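Local structure of serpin B3 (Homo sapiens, 4ZK3) at residues K106-K111 with V175-I180; S292-D297 with G327-A332; N156-N161 with K331-V336; L370-Q375 with L382-F387. The protein belongs to the serpin family, whose members typically inhibit proteases through an exposed reactive loop, and forms the large Pso p27 aggregates implicated in psoriasis. All coordinates share one frame; numbering follows the deposited sequence.

Interaction 1 (K106-K111 with V175-I180); sequences KLFGEK and VLVNAI
Lys106 and Phe108 zip onto Val177 and Val175 through four backbone hydrogen bonds, two for each hydrogen-bonded pair of the antiparallel ladder. Around Lys106 and Val177 the shorter bond runs from Val177 N to Lys106 O, 2.8 Å; around Phe108 and Val175 the bond from Phe108 N to Val175 O is nearly straight, 173° at the hydrogen. A weaker CA-H...O contact joins Leu176 CA to Lys106 O at 3.5 Å.

Among the apolar contacts, Leu107 and Leu176 form the non-hydrogen-bonded pair between these rungs, and their branches cross so that Leu107 CD1 rests on Leu176 CD2 at 3.7 Å. On the opposite face, Phe108 has CG beside its own backbone N (chi1 -68°), which keeps the ring near its partner strand: Val175 O lies in the ring plane at its edge, 3.9 Å from Phe108 CD1, and Val177 CG2 approaches the same carbon obliquely at 4.2 Å. The extended chain of Lys106 leads away from the pairing to a salt bridge with Glu132 and a cation-pi contact with Trp150.

The Phe108 and Val177 face is covered by helix 140-153, with Ile147 touching both, whereas Leu107 and Leu176 meet helix 117-127. On its other edge strand 99-110 pairs with strand 130-134, placing this contact inside the large serpin sheet, sheet A.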
# COMPACT_ATOMS: atom_id res chain seq x y z
N LYS A 106 -8.90 9.22 9.07
CA LYS A 106 -9.24 9.91 10.29
C LYS A 106 -8.26 11.02 10.67
O LYS A 106 -7.08 10.88 10.51
CB LYS A 106 -9.36 8.91 11.47
CG LYS A 106 -10.02 9.51 12.73
CD LYS A 106 -10.34 8.44 13.75
CE LYS A 106 -10.99 9.00 15.00
NZ LYS A 106 -11.54 7.94 15.92
N LEU A 107 -8.80 12.12 11.20
CA LEU A 107 -8.05 13.20 11.78
C LEU A 107 -8.12 13.16 13.31
O LEU A 107 -9.17 13.24 13.91
CB LEU A 107 -8.54 14.54 11.22
CG LEU A 107 -8.01 15.79 11.93
CD1 LEU A 107 -6.51 15.89 11.90
CD2 LEU A 107 -8.58 17.07 11.39
N PHE A 108 -6.96 13.09 13.94
CA PHE A 108 -6.85 13.21 15.37
C PHE A 108 -6.19 14.59 15.60
O PHE A 108 -5.05 14.83 15.21
CB PHE A 108 -5.98 12.13 15.99
CG PHE A 108 -6.55 10.73 15.93
CD1 PHE A 108 -6.28 9.89 14.81
CD2 PHE A 108 -7.31 10.21 16.95
CE1 PHE A 108 -6.80 8.60 14.73
CE2 PHE A 108 -7.80 8.90 16.88
CZ PHE A 108 -7.54 8.11 15.77
N GLY A 109 -6.93 15.52 16.20
CA GLY A 109 -6.35 16.81 16.49
C GLY A 109 -6.30 17.14 17.95
O GLY A 109 -7.11 16.67 18.72
N GLU A 110 -5.36 18.01 18.30
CA GLU A 110 -5.32 18.54 19.64
C GLU A 110 -6.67 19.15 20.03
O GLU A 110 -7.30 19.89 19.26
CB GLU A 110 -4.14 19.48 19.80
CG GLU A 110 -4.27 20.40 21.01
CD GLU A 110 -4.31 19.70 22.35
OE1 GLU A 110 -3.73 18.60 22.51
OE2 GLU A 110 -4.95 20.26 23.25
N LYS A 111 -7.11 18.76 21.23
CA LYS A 111 -8.42 19.06 21.78
C LYS A 111 -8.73 20.57 21.80
O LYS A 111 -9.84 21.03 21.48
CB LYS A 111 -8.42 18.53 23.22
CG LYS A 111 -9.75 18.02 23.75
CD LYS A 111 -9.56 17.41 25.15
CE LYS A 111 -8.55 18.22 25.98
NZ LYS A 111 -8.78 18.17 27.45
N VAL A 175 -2.55 14.46 13.80
CA VAL A 175 -2.14 13.19 13.17
C VAL A 175 -3.28 12.77 12.20
O VAL A 175 -4.44 12.58 12.58
CB VAL A 175 -1.90 12.08 14.18
CG1 VAL A 175 -1.55 10.75 13.49
CG2 VAL A 175 -0.81 12.49 15.18
N LEU A 176 -2.94 12.68 10.92
CA LEU A 176 -3.87 12.21 9.94
C LEU A 176 -3.53 10.75 9.73
O LEU A 176 -2.36 10.40 9.58
CB LEU A 176 -3.69 12.99 8.67
CG LEU A 176 -4.17 14.43 8.72
CD1 LEU A 176 -3.60 15.26 7.59
CD2 LEU A 176 -5.65 14.45 8.58
N VAL A 177 -4.55 9.90 9.66
CA VAL A 177 -4.32 8.49 9.55
C VAL A 177 -5.19 7.86 8.49
O VAL A 177 -6.32 8.21 8.39
CB VAL A 177 -4.51 7.80 10.92
CG1 VAL A 177 -4.18 6.34 10.80
CG2 VAL A 177 -3.58 8.43 11.93
N ASN A 178 -4.61 7.02 7.65
CA ASN A 178 -5.32 6.12 6.78
C ASN A 178 -5.09 4.67 7.17
O ASN A 178 -3.96 4.26 7.43
CB ASN A 178 -4.84 6.24 5.31
CG ASN A 178 -5.53 5.26 4.41
OD1 ASN A 178 -6.65 5.53 3.93
ND2 ASN A 178 -4.96 4.12 4.24
N ALA A 179 -6.16 3.87 7.24
CA ALA A 179 -6.05 2.42 7.39
C ALA A 179 -6.82 1.70 6.30
O ALA A 179 -7.96 2.08 5.97
CB ALA A 179 -6.57 1.95 8.75
N ILE A 180 -6.22 0.64 5.79
CA ILE A 180 -6.79 -0.19 4.73
C ILE A 180 -6.66 -1.67 5.11
O ILE A 180 -5.64 -2.09 5.73
CB ILE A 180 -6.10 0.08 3.36
CG1 ILE A 180 -6.75 -0.73 2.25
CG2 ILE A 180 -4.59 -0.29 3.41
CD1 ILE A 180 -6.24 -0.40 0.83

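Interaction 2 (S292-D297 with G327-A332); sequences SYDLKD and GVLHKA
Tyr293 and His330 stand side by side on one face of the sheet and point the same way, with Tyr293 CD1 in the plane of the imidazole, 4.0 Å from His330 CD2 at its edge. Their backbones form a hydrogen-bonded antiparallel pair, Tyr293 N lying 2.7 Å from His330 O. Leu295 reaches across obliquely: with CG beside its own N (chi1 -64°), its CD1 touches both His330 CB, at 3.9 Å, and Val328 CG1. Leu295 N donates to Val328 O, next to the pair of Asp294 and Leu329.

On the reverse face, Ser292 OG lies alongside the extended chain of Lys331, 3.5 Å from Lys331 CG, and Leu329 CD2 crosses over Asp294. Asp294 has two polar tasks. Its OD1 caps the following helix by accepting from Lys296 N at 3.2 Å. Asp294 OD1 also accepts a hydrogen bond from a water 2.7 Å away, whose oxygen in turn accepts from Val328 N.

The imidazole is gripped at both nitrogens in a buried setting beside helix 31-42, the region known in serpins as the shutter. Ser30 N can only donate to His330 NE2, which is consistent with a neutral ring carrying its proton on ND1 and directing it at Thr347 of the neighbouring strand 340-351.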
# COMPACT_ATOMS: atom_id res chain seq x y z
N SER A 292 7.77 -2.08 8.08
CA SER A 292 7.58 -0.69 8.47
C SER A 292 8.42 0.29 7.65
O SER A 292 9.52 -0.01 7.31
CB SER A 292 7.99 -0.51 9.93
OG SER A 292 7.18 -1.32 10.75
N TYR A 293 7.92 1.50 7.43
CA TYR A 293 8.66 2.51 6.69
C TYR A 293 8.53 3.82 7.38
O TYR A 293 7.41 4.24 7.72
CB TYR A 293 8.19 2.64 5.21
CG TYR A 293 8.23 1.30 4.50
CD1 TYR A 293 7.16 0.39 4.63
CD2 TYR A 293 9.34 0.90 3.80
CE1 TYR A 293 7.24 -0.84 4.03
CE2 TYR A 293 9.42 -0.32 3.22
CZ TYR A 293 8.36 -1.18 3.33
OH TYR A 293 8.49 -2.42 2.79
N ASP A 294 9.69 4.46 7.62
CA ASP A 294 9.73 5.88 7.97
C ASP A 294 9.83 6.61 6.68
O ASP A 294 10.88 6.53 6.03
CB ASP A 294 10.94 6.23 8.82
CG ASP A 294 10.90 7.65 9.32
OD1 ASP A 294 10.50 8.57 8.55
OD2 ASP A 294 11.26 7.84 10.49
N LEU A 295 8.79 7.33 6.31
CA LEU A 295 8.73 7.91 4.95
C LEU A 295 9.24 9.34 4.78
O LEU A 295 9.28 9.84 3.67
CB LEU A 295 7.31 7.82 4.39
CG LEU A 295 6.73 6.42 4.16
CD1 LEU A 295 5.28 6.52 3.71
CD2 LEU A 295 7.55 5.65 3.15
N LYS A 296 9.59 9.99 5.87
CA LYS A 296 9.94 11.43 5.84
C LYS A 296 11.07 11.75 4.86
O LYS A 296 10.85 12.53 3.91
CB LYS A 296 10.27 11.87 7.25
CG LYS A 296 10.48 13.35 7.46
CD LYS A 296 11.17 13.49 8.81
CE LYS A 296 10.93 14.86 9.41
NZ LYS A 296 11.48 14.90 10.78
N ASP A 297 12.24 11.13 5.05
CA ASP A 297 13.42 11.43 4.18
C ASP A 297 13.21 10.93 2.76
O ASP A 297 13.52 11.63 1.78
CB ASP A 297 14.73 10.84 4.73
CG ASP A 297 15.27 11.60 5.93
OD1 ASP A 297 14.79 12.72 6.24
OD2 ASP A 297 16.17 11.05 6.60
N GLY A 327 6.50 14.02 10.83
CA GLY A 327 6.78 12.66 10.35
C GLY A 327 5.69 12.03 9.47
O GLY A 327 4.58 12.52 9.38
N VAL A 328 6.05 10.97 8.79
CA VAL A 328 5.14 10.19 7.96
C VAL A 328 5.60 8.75 8.10
O VAL A 328 6.77 8.45 7.79
CB VAL A 328 5.15 10.57 6.47
CG1 VAL A 328 4.09 9.76 5.67
CG2 VAL A 328 4.84 12.04 6.32
N LEU A 329 4.72 7.92 8.64
CA LEU A 329 4.99 6.53 8.96
C LEU A 329 4.00 5.58 8.24
O LEU A 329 2.82 5.92 8.06
CB LEU A 329 4.85 6.31 10.44
CG LEU A 329 5.74 7.15 11.35
CD1 LEU A 329 5.51 6.63 12.71
CD2 LEU A 329 7.20 7.00 10.98
N HIS A 330 4.50 4.43 7.86
CA HIS A 330 3.71 3.39 7.18
C HIS A 330 4.10 2.04 7.70
O HIS A 330 5.30 1.75 7.89
CB HIS A 330 3.96 3.44 5.69
CG HIS A 330 3.07 2.56 4.86
ND1 HIS A 330 1.73 2.85 4.64
CD2 HIS A 330 3.33 1.43 4.17
CE1 HIS A 330 1.20 1.91 3.86
NE2 HIS A 330 2.14 1.03 3.59
N LYS A 331 3.10 1.19 7.87
CA LYS A 331 3.29 -0.17 8.27
C LYS A 331 2.29 -1.10 7.55
O LYS A 331 1.12 -0.79 7.38
CB LYS A 331 3.14 -0.24 9.80
CG LYS A 331 3.74 -1.48 10.40
CD LYS A 331 3.73 -1.44 11.92
CE LYS A 331 4.24 -2.76 12.47
NZ LYS A 331 4.42 -2.65 13.95
N ALA A 332 2.73 -2.28 7.19
CA ALA A 332 1.93 -3.15 6.32
C ALA A 332 2.18 -4.62 6.65
O ALA A 332 3.27 -4.99 7.11
CB ALA A 332 2.21 -2.86 4.84
O HOH W 1 8.77 10.16 9.83

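Interaction 3 (N156-N161 with K331-V336); sequences NEKIKN and KAFVEV
One face of the Phe333 ring is roofed by the aliphatic chain of Lys158. The methylene CD of Lys158 stands over that face, shifted toward the rim, 3.9 Å from the ring centroid and 20° off the normal, a CH-pi contact. A bend at chi2 (-46°) folds the lysine along the ring, and Lys158 CB lies 3.9 Å from Phe333 CG while CD reaches across to within 3.7 Å of Phe333 CZ.

Ile159 packs next to this CH-pi contact. Its CD1 presses on the backbone, 3.6 Å from Lys331 O and also close to Ala332 CA, and it also touches Phe333 CB. The other branch, CG2, slides past the Lys331 side chain, which runs in the opposite direction, and meets Lys331 CB at 4.0 Å.

Beyond that point Lys331 carries its NZ to the loop backbone and donates to Lys160 O at 2.8 Å. A water 2.7 Å from Lys331 NZ passes the link on to Asn161 O; a second water accepts from Lys160 N and only weakly from the same ammonium. The loop is braced internally by a bond from Lys160 NZ to Glu157 O. It follows helix 140-153 and runs roughly antiparallel to strand 325-336, with Lys158 and Ile159 also touching Ala344 of strand 340-351.

The loop is thus held on the sheet by the hydrocarbon of Lys158 and Lys331 and by Ile159, while the partners that grip the Lys331 ammonium are a backbone carbonyl and water, whose dipoles would partly offset its charge.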
# COMPACT_ATOMS: atom_id res chain seq x y z
N ASN A 156 -8.15 -5.56 11.70
CA ASN A 156 -8.29 -6.86 12.34
C ASN A 156 -7.06 -7.12 13.28
O ASN A 156 -6.49 -8.22 13.37
CB ASN A 156 -8.48 -7.96 11.28
CG ASN A 156 -8.81 -9.34 11.91
OD1 ASN A 156 -8.43 -10.43 11.40
ND2 ASN A 156 -9.49 -9.29 13.03
N GLU A 157 -6.65 -6.09 13.98
CA GLU A 157 -5.44 -6.07 14.78
C GLU A 157 -4.13 -6.44 14.15
O GLU A 157 -3.19 -6.73 14.92
CB GLU A 157 -5.60 -6.91 16.07
CG GLU A 157 -6.55 -6.29 17.05
CD GLU A 157 -7.88 -6.99 17.09
OE1 GLU A 157 -8.16 -7.62 18.15
OE2 GLU A 157 -8.61 -6.96 16.06
N LYS A 158 -4.03 -6.41 12.81
CA LYS A 158 -2.75 -6.77 12.14
C LYS A 158 -1.70 -5.69 12.13
O LYS A 158 -0.52 -5.98 11.91
CB LYS A 158 -3.00 -7.14 10.65
CG LYS A 158 -3.84 -8.40 10.45
CD LYS A 158 -3.42 -9.57 11.34
CE LYS A 158 -4.43 -10.69 11.26
NZ LYS A 158 -4.05 -11.76 12.16
N ILE A 159 -2.12 -4.41 12.20
CA ILE A 159 -1.16 -3.32 12.26
C ILE A 159 -1.15 -2.80 13.70
O ILE A 159 -2.10 -2.10 14.11
CB ILE A 159 -1.50 -2.16 11.30
CG1 ILE A 159 -1.66 -2.76 9.90
CG2 ILE A 159 -0.42 -1.10 11.38
CD1 ILE A 159 -0.37 -3.37 9.36
N LYS A 160 -0.14 -3.20 14.44
CA LYS A 160 0.05 -2.75 15.81
C LYS A 160 1.11 -1.73 15.91
O LYS A 160 2.06 -1.76 15.17
CB LYS A 160 0.45 -3.95 16.66
CG LYS A 160 -0.58 -5.07 16.73
CD LYS A 160 -0.18 -6.03 17.90
CE LYS A 160 -1.24 -6.99 18.25
NZ LYS A 160 -1.63 -7.71 17.02
N ASN A 161 0.96 -0.79 16.85
CA ASN A 161 2.03 0.16 17.17
C ASN A 161 2.45 1.00 15.92
O ASN A 161 3.63 1.28 15.68
CB ASN A 161 3.20 -0.55 17.88
CG ASN A 161 4.12 0.43 18.62
OD1 ASN A 161 5.31 0.54 18.33
ND2 ASN A 161 3.58 1.14 19.59
N LYS A 331 3.10 1.19 7.87
CA LYS A 331 3.29 -0.17 8.27
C LYS A 331 2.29 -1.10 7.55
O LYS A 331 1.12 -0.79 7.38
CB LYS A 331 3.14 -0.24 9.80
CG LYS A 331 3.74 -1.48 10.40
CD LYS A 331 3.73 -1.44 11.92
CE LYS A 331 4.24 -2.76 12.47
NZ LYS A 331 4.42 -2.65 13.95
N ALA A 332 2.73 -2.28 7.19
CA ALA A 332 1.93 -3.15 6.32
C ALA A 332 2.18 -4.62 6.65
O ALA A 332 3.27 -4.99 7.11
CB ALA A 332 2.21 -2.86 4.84
N PHE A 333 1.15 -5.42 6.40
CA PHE A 333 1.10 -6.86 6.73
C PHE A 333 0.40 -7.61 5.61
O PHE A 333 -0.64 -7.16 5.09
CB PHE A 333 0.22 -7.00 8.00
CG PHE A 333 -0.17 -8.43 8.34
CD1 PHE A 333 -1.29 -9.05 7.76
CD2 PHE A 333 0.55 -9.14 9.30
CE1 PHE A 333 -1.64 -10.38 8.07
CE2 PHE A 333 0.16 -10.46 9.68
CZ PHE A 333 -0.94 -11.07 9.05
N VAL A 334 0.93 -8.77 5.21
CA VAL A 334 0.17 -9.67 4.36
C VAL A 334 0.46 -11.09 4.82
O VAL A 334 1.60 -11.41 5.20
CB VAL A 334 0.55 -9.50 2.83
CG1 VAL A 334 2.03 -9.71 2.59
CG2 VAL A 334 -0.33 -10.32 1.91
N GLU A 335 -0.57 -11.92 4.75
CA GLU A 335 -0.38 -13.36 4.91
C GLU A 335 -1.15 -14.08 3.85
O GLU A 335 -2.32 -13.82 3.63
CB GLU A 335 -0.85 -13.85 6.30
CG GLU A 335 -0.63 -15.36 6.47
CD GLU A 335 -0.83 -15.89 7.86
OE1 GLU A 335 -1.52 -15.26 8.66
OE2 GLU A 335 -0.27 -16.98 8.12
N VAL A 336 -0.51 -15.05 3.24
CA VAL A 336 -1.11 -15.93 2.24
C VAL A 336 -1.19 -17.37 2.79
O VAL A 336 -0.24 -17.88 3.35
CB VAL A 336 -0.21 -15.80 0.97
CG1 VAL A 336 -0.42 -16.92 -0.03
CG2 VAL A 336 -0.49 -14.44 0.33
O HOH W 2 1.94 -4.78 13.74
O HOH W 3 5.50 -0.35 14.92

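Interaction 4 (L370-Q375 with L382-F387); sequences LFFIRQ and LFYGRF
Gly385 CA lies under one face of the Phe371 ring, offset toward the rim, although the two residues are also hydrogen-bonded partners across the hairpin. Phe371 adopts the crowded position, with CG between backbone N and carbonyl carbon (chi1 64°), which swings the ring over the opposite strand. There Gly385 CA comes to 4.3 Å from the centroid of the Phe371 ring, a CH-pi contact, while Phe387 N lies in the ring plane at its edge. The absence of a side chain on Gly385 lets the ring come this close, the arrangement called aromatic rescue of glycine.

A classic beta bulge marks the other end. Two residues of one strand, Leu382 and Phe383, are opposed to the single Ile373: Leu382 N donates to Ile373 O at 2.9 Å and Ile373 N to Phe383 O at 3.0 Å. Ile373 and Phe383 point the same way, touching through Ile373 CD1 and Phe383 CD2 at 4.1 Å.

On the opposite side, Phe372 CB makes a short, probably strained approach to Phe383 O, 3.0 Å, and lies 3.6 Å from Tyr384 CD2. The Phe372 and Tyr384 rings are only 18° from parallel yet slid apart, barely overlapping, and one face of Tyr384 receives Phe371 O. Leu370 CD2 rests on Arg386 CB at 3.8 Å; the guanidinium goes on to Asn25 and Glu258.

Ile373 and Phe383 reach Ala343 of strand 340-351, whereas Leu370 and Arg386 meet helix 254-260. Such a buried antiparallel hairpin, flanked by strands 241-248 and 27-29, is the C-terminal pair of sheet B in the serpin fold.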
# COMPACT_ATOMS: atom_id res chain seq x y z
N LEU A 370 7.74 -10.77 -7.36
CA LEU A 370 6.91 -9.60 -7.08
C LEU A 370 5.43 -9.95 -7.05
O LEU A 370 4.98 -10.88 -7.70
CB LEU A 370 7.17 -8.50 -8.07
CG LEU A 370 8.65 -8.16 -8.26
CD1 LEU A 370 8.86 -7.41 -9.60
CD2 LEU A 370 9.24 -7.37 -7.12
N PHE A 371 4.64 -9.28 -6.22
CA PHE A 371 3.25 -9.62 -6.20
C PHE A 371 2.50 -8.36 -5.83
O PHE A 371 3.06 -7.42 -5.19
CB PHE A 371 2.98 -10.80 -5.25
CG PHE A 371 3.28 -10.49 -3.79
CD1 PHE A 371 4.58 -10.57 -3.29
CD2 PHE A 371 2.26 -10.13 -2.91
CE1 PHE A 371 4.90 -10.25 -1.97
CE2 PHE A 371 2.58 -9.79 -1.57
CZ PHE A 371 3.91 -9.84 -1.12
N PHE A 372 1.23 -8.32 -6.20
CA PHE A 372 0.36 -7.23 -5.79
C PHE A 372 -1.08 -7.63 -5.81
O PHE A 372 -1.44 -8.63 -6.45
CB PHE A 372 0.62 -5.96 -6.60
CG PHE A 372 0.31 -6.06 -8.06
CD1 PHE A 372 -0.96 -5.77 -8.53
CD2 PHE A 372 1.32 -6.37 -8.98
CE1 PHE A 372 -1.21 -5.82 -9.89
CE2 PHE A 372 1.07 -6.45 -10.34
CZ PHE A 372 -0.20 -6.14 -10.81
N ILE A 373 -1.87 -6.87 -5.05
CA ILE A 373 -3.29 -7.08 -4.94
C ILE A 373 -3.97 -5.89 -5.62
O ILE A 373 -3.78 -4.74 -5.23
CB ILE A 373 -3.76 -7.26 -3.50
CG1 ILE A 373 -3.16 -8.56 -2.90
CG2 ILE A 373 -5.29 -7.30 -3.42
CD1 ILE A 373 -3.25 -8.62 -1.39
N ARG A 374 -4.81 -6.20 -6.59
CA ARG A 374 -5.47 -5.26 -7.45
C ARG A 374 -6.98 -5.34 -7.32
O ARG A 374 -7.55 -6.44 -7.34
CB ARG A 374 -5.09 -5.57 -8.89
CG ARG A 374 -5.64 -4.59 -9.93
CD ARG A 374 -5.15 -5.00 -11.35
NE ARG A 374 -5.78 -6.25 -11.79
CZ ARG A 374 -5.32 -7.06 -12.77
NH1 ARG A 374 -4.22 -6.77 -13.47
NH2 ARG A 374 -6.01 -8.16 -13.08
N GLN A 375 -7.63 -4.18 -7.29
CA GLN A 375 -9.11 -4.08 -7.43
C GLN A 375 -9.41 -4.02 -8.94
O GLN A 375 -8.95 -3.12 -9.66
CB GLN A 375 -9.68 -2.98 -6.58
CG GLN A 375 -10.74 -2.10 -7.21
CD GLN A 375 -12.10 -2.38 -6.73
OE1 GLN A 375 -12.36 -2.40 -5.53
NE2 GLN A 375 -13.01 -2.53 -7.65
N LEU A 382 -3.79 -1.91 -4.65
CA LEU A 382 -3.99 -1.59 -3.23
C LEU A 382 -2.75 -1.90 -2.38
O LEU A 382 -2.52 -1.21 -1.36
CB LEU A 382 -5.18 -2.39 -2.70
CG LEU A 382 -6.52 -2.14 -3.44
CD1 LEU A 382 -7.60 -3.08 -2.97
CD2 LEU A 382 -7.00 -0.74 -3.46
N PHE A 383 -2.04 -2.97 -2.76
CA PHE A 383 -0.90 -3.45 -2.00
C PHE A 383 0.10 -3.99 -3.00
O PHE A 383 -0.29 -4.59 -4.04
CB PHE A 383 -1.23 -4.63 -1.05
CG PHE A 383 -2.32 -4.34 0.00
CD1 PHE A 383 -2.01 -3.81 1.25
CD2 PHE A 383 -3.66 -4.67 -0.29
CE1 PHE A 383 -3.03 -3.62 2.20
CE2 PHE A 383 -4.68 -4.42 0.62
CZ PHE A 383 -4.36 -3.90 1.88
N TYR A 384 1.39 -3.81 -2.68
CA TYR A 384 2.48 -4.20 -3.59
C TYR A 384 3.66 -4.68 -2.77
O TYR A 384 3.95 -4.14 -1.71
CB TYR A 384 2.92 -3.02 -4.49
CG TYR A 384 3.88 -3.36 -5.58
CD1 TYR A 384 5.24 -3.36 -5.37
CD2 TYR A 384 3.41 -3.74 -6.85
CE1 TYR A 384 6.11 -3.67 -6.39
CE2 TYR A 384 4.28 -4.09 -7.87
CZ TYR A 384 5.62 -4.09 -7.62
OH TYR A 384 6.51 -4.39 -8.63
N GLY A 385 4.36 -5.68 -3.29
CA GLY A 385 5.41 -6.31 -2.52
C GLY A 385 6.41 -7.12 -3.26
O GLY A 385 6.24 -7.46 -4.44
N ARG A 386 7.49 -7.41 -2.56
CA ARG A 386 8.52 -8.32 -3.03
C ARG A 386 8.80 -9.33 -1.93
O ARG A 386 9.02 -8.94 -0.75
CB ARG A 386 9.83 -7.61 -3.33
CG ARG A 386 10.96 -8.63 -3.60
CD ARG A 386 12.26 -7.96 -3.88
NE ARG A 386 12.87 -7.47 -2.70
CZ ARG A 386 13.77 -6.49 -2.63
NH1 ARG A 386 14.17 -5.79 -3.68
NH2 ARG A 386 14.29 -6.19 -1.45
N PHE A 387 8.69 -10.59 -2.29
CA PHE A 387 9.05 -11.70 -1.39
C PHE A 387 10.40 -12.28 -1.79
O PHE A 387 10.49 -12.95 -2.79
CB PHE A 387 8.04 -12.81 -1.51
CG PHE A 387 8.20 -13.88 -0.45
CD1 PHE A 387 7.93 -13.59 0.88
CD2 PHE A 387 8.65 -15.17 -0.80
CE1 PHE A 387 8.07 -14.57 1.85
CE2 PHE A 387 8.76 -16.16 0.17
CZ PHE A 387 8.47 -15.85 1.50

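How the interactions relate
Interactions 2 and 3 share Lys331 and Ala332 on strand 325-336: one pairs that strand with strand 276-294, the other lays a loop on it, their centres about 14 Å apart. Interaction 1 lies across strand 340-351, about 15 Å from interaction 2 between centres. That strand, wedged between 174-185 and 325-336, corresponds to the serpin reactive loop inserted into sheet A, and the unmodelled 353-359 beyond it is consistent with a cleaved or disordered loop. Interaction 4 backs this sheet: Ile180 CG2 of interaction 1 meets Phe383 CE1 at 3.9 Å, and Val334 CG1 of interaction 3 meets Phe371 CZ at 4.2 Å.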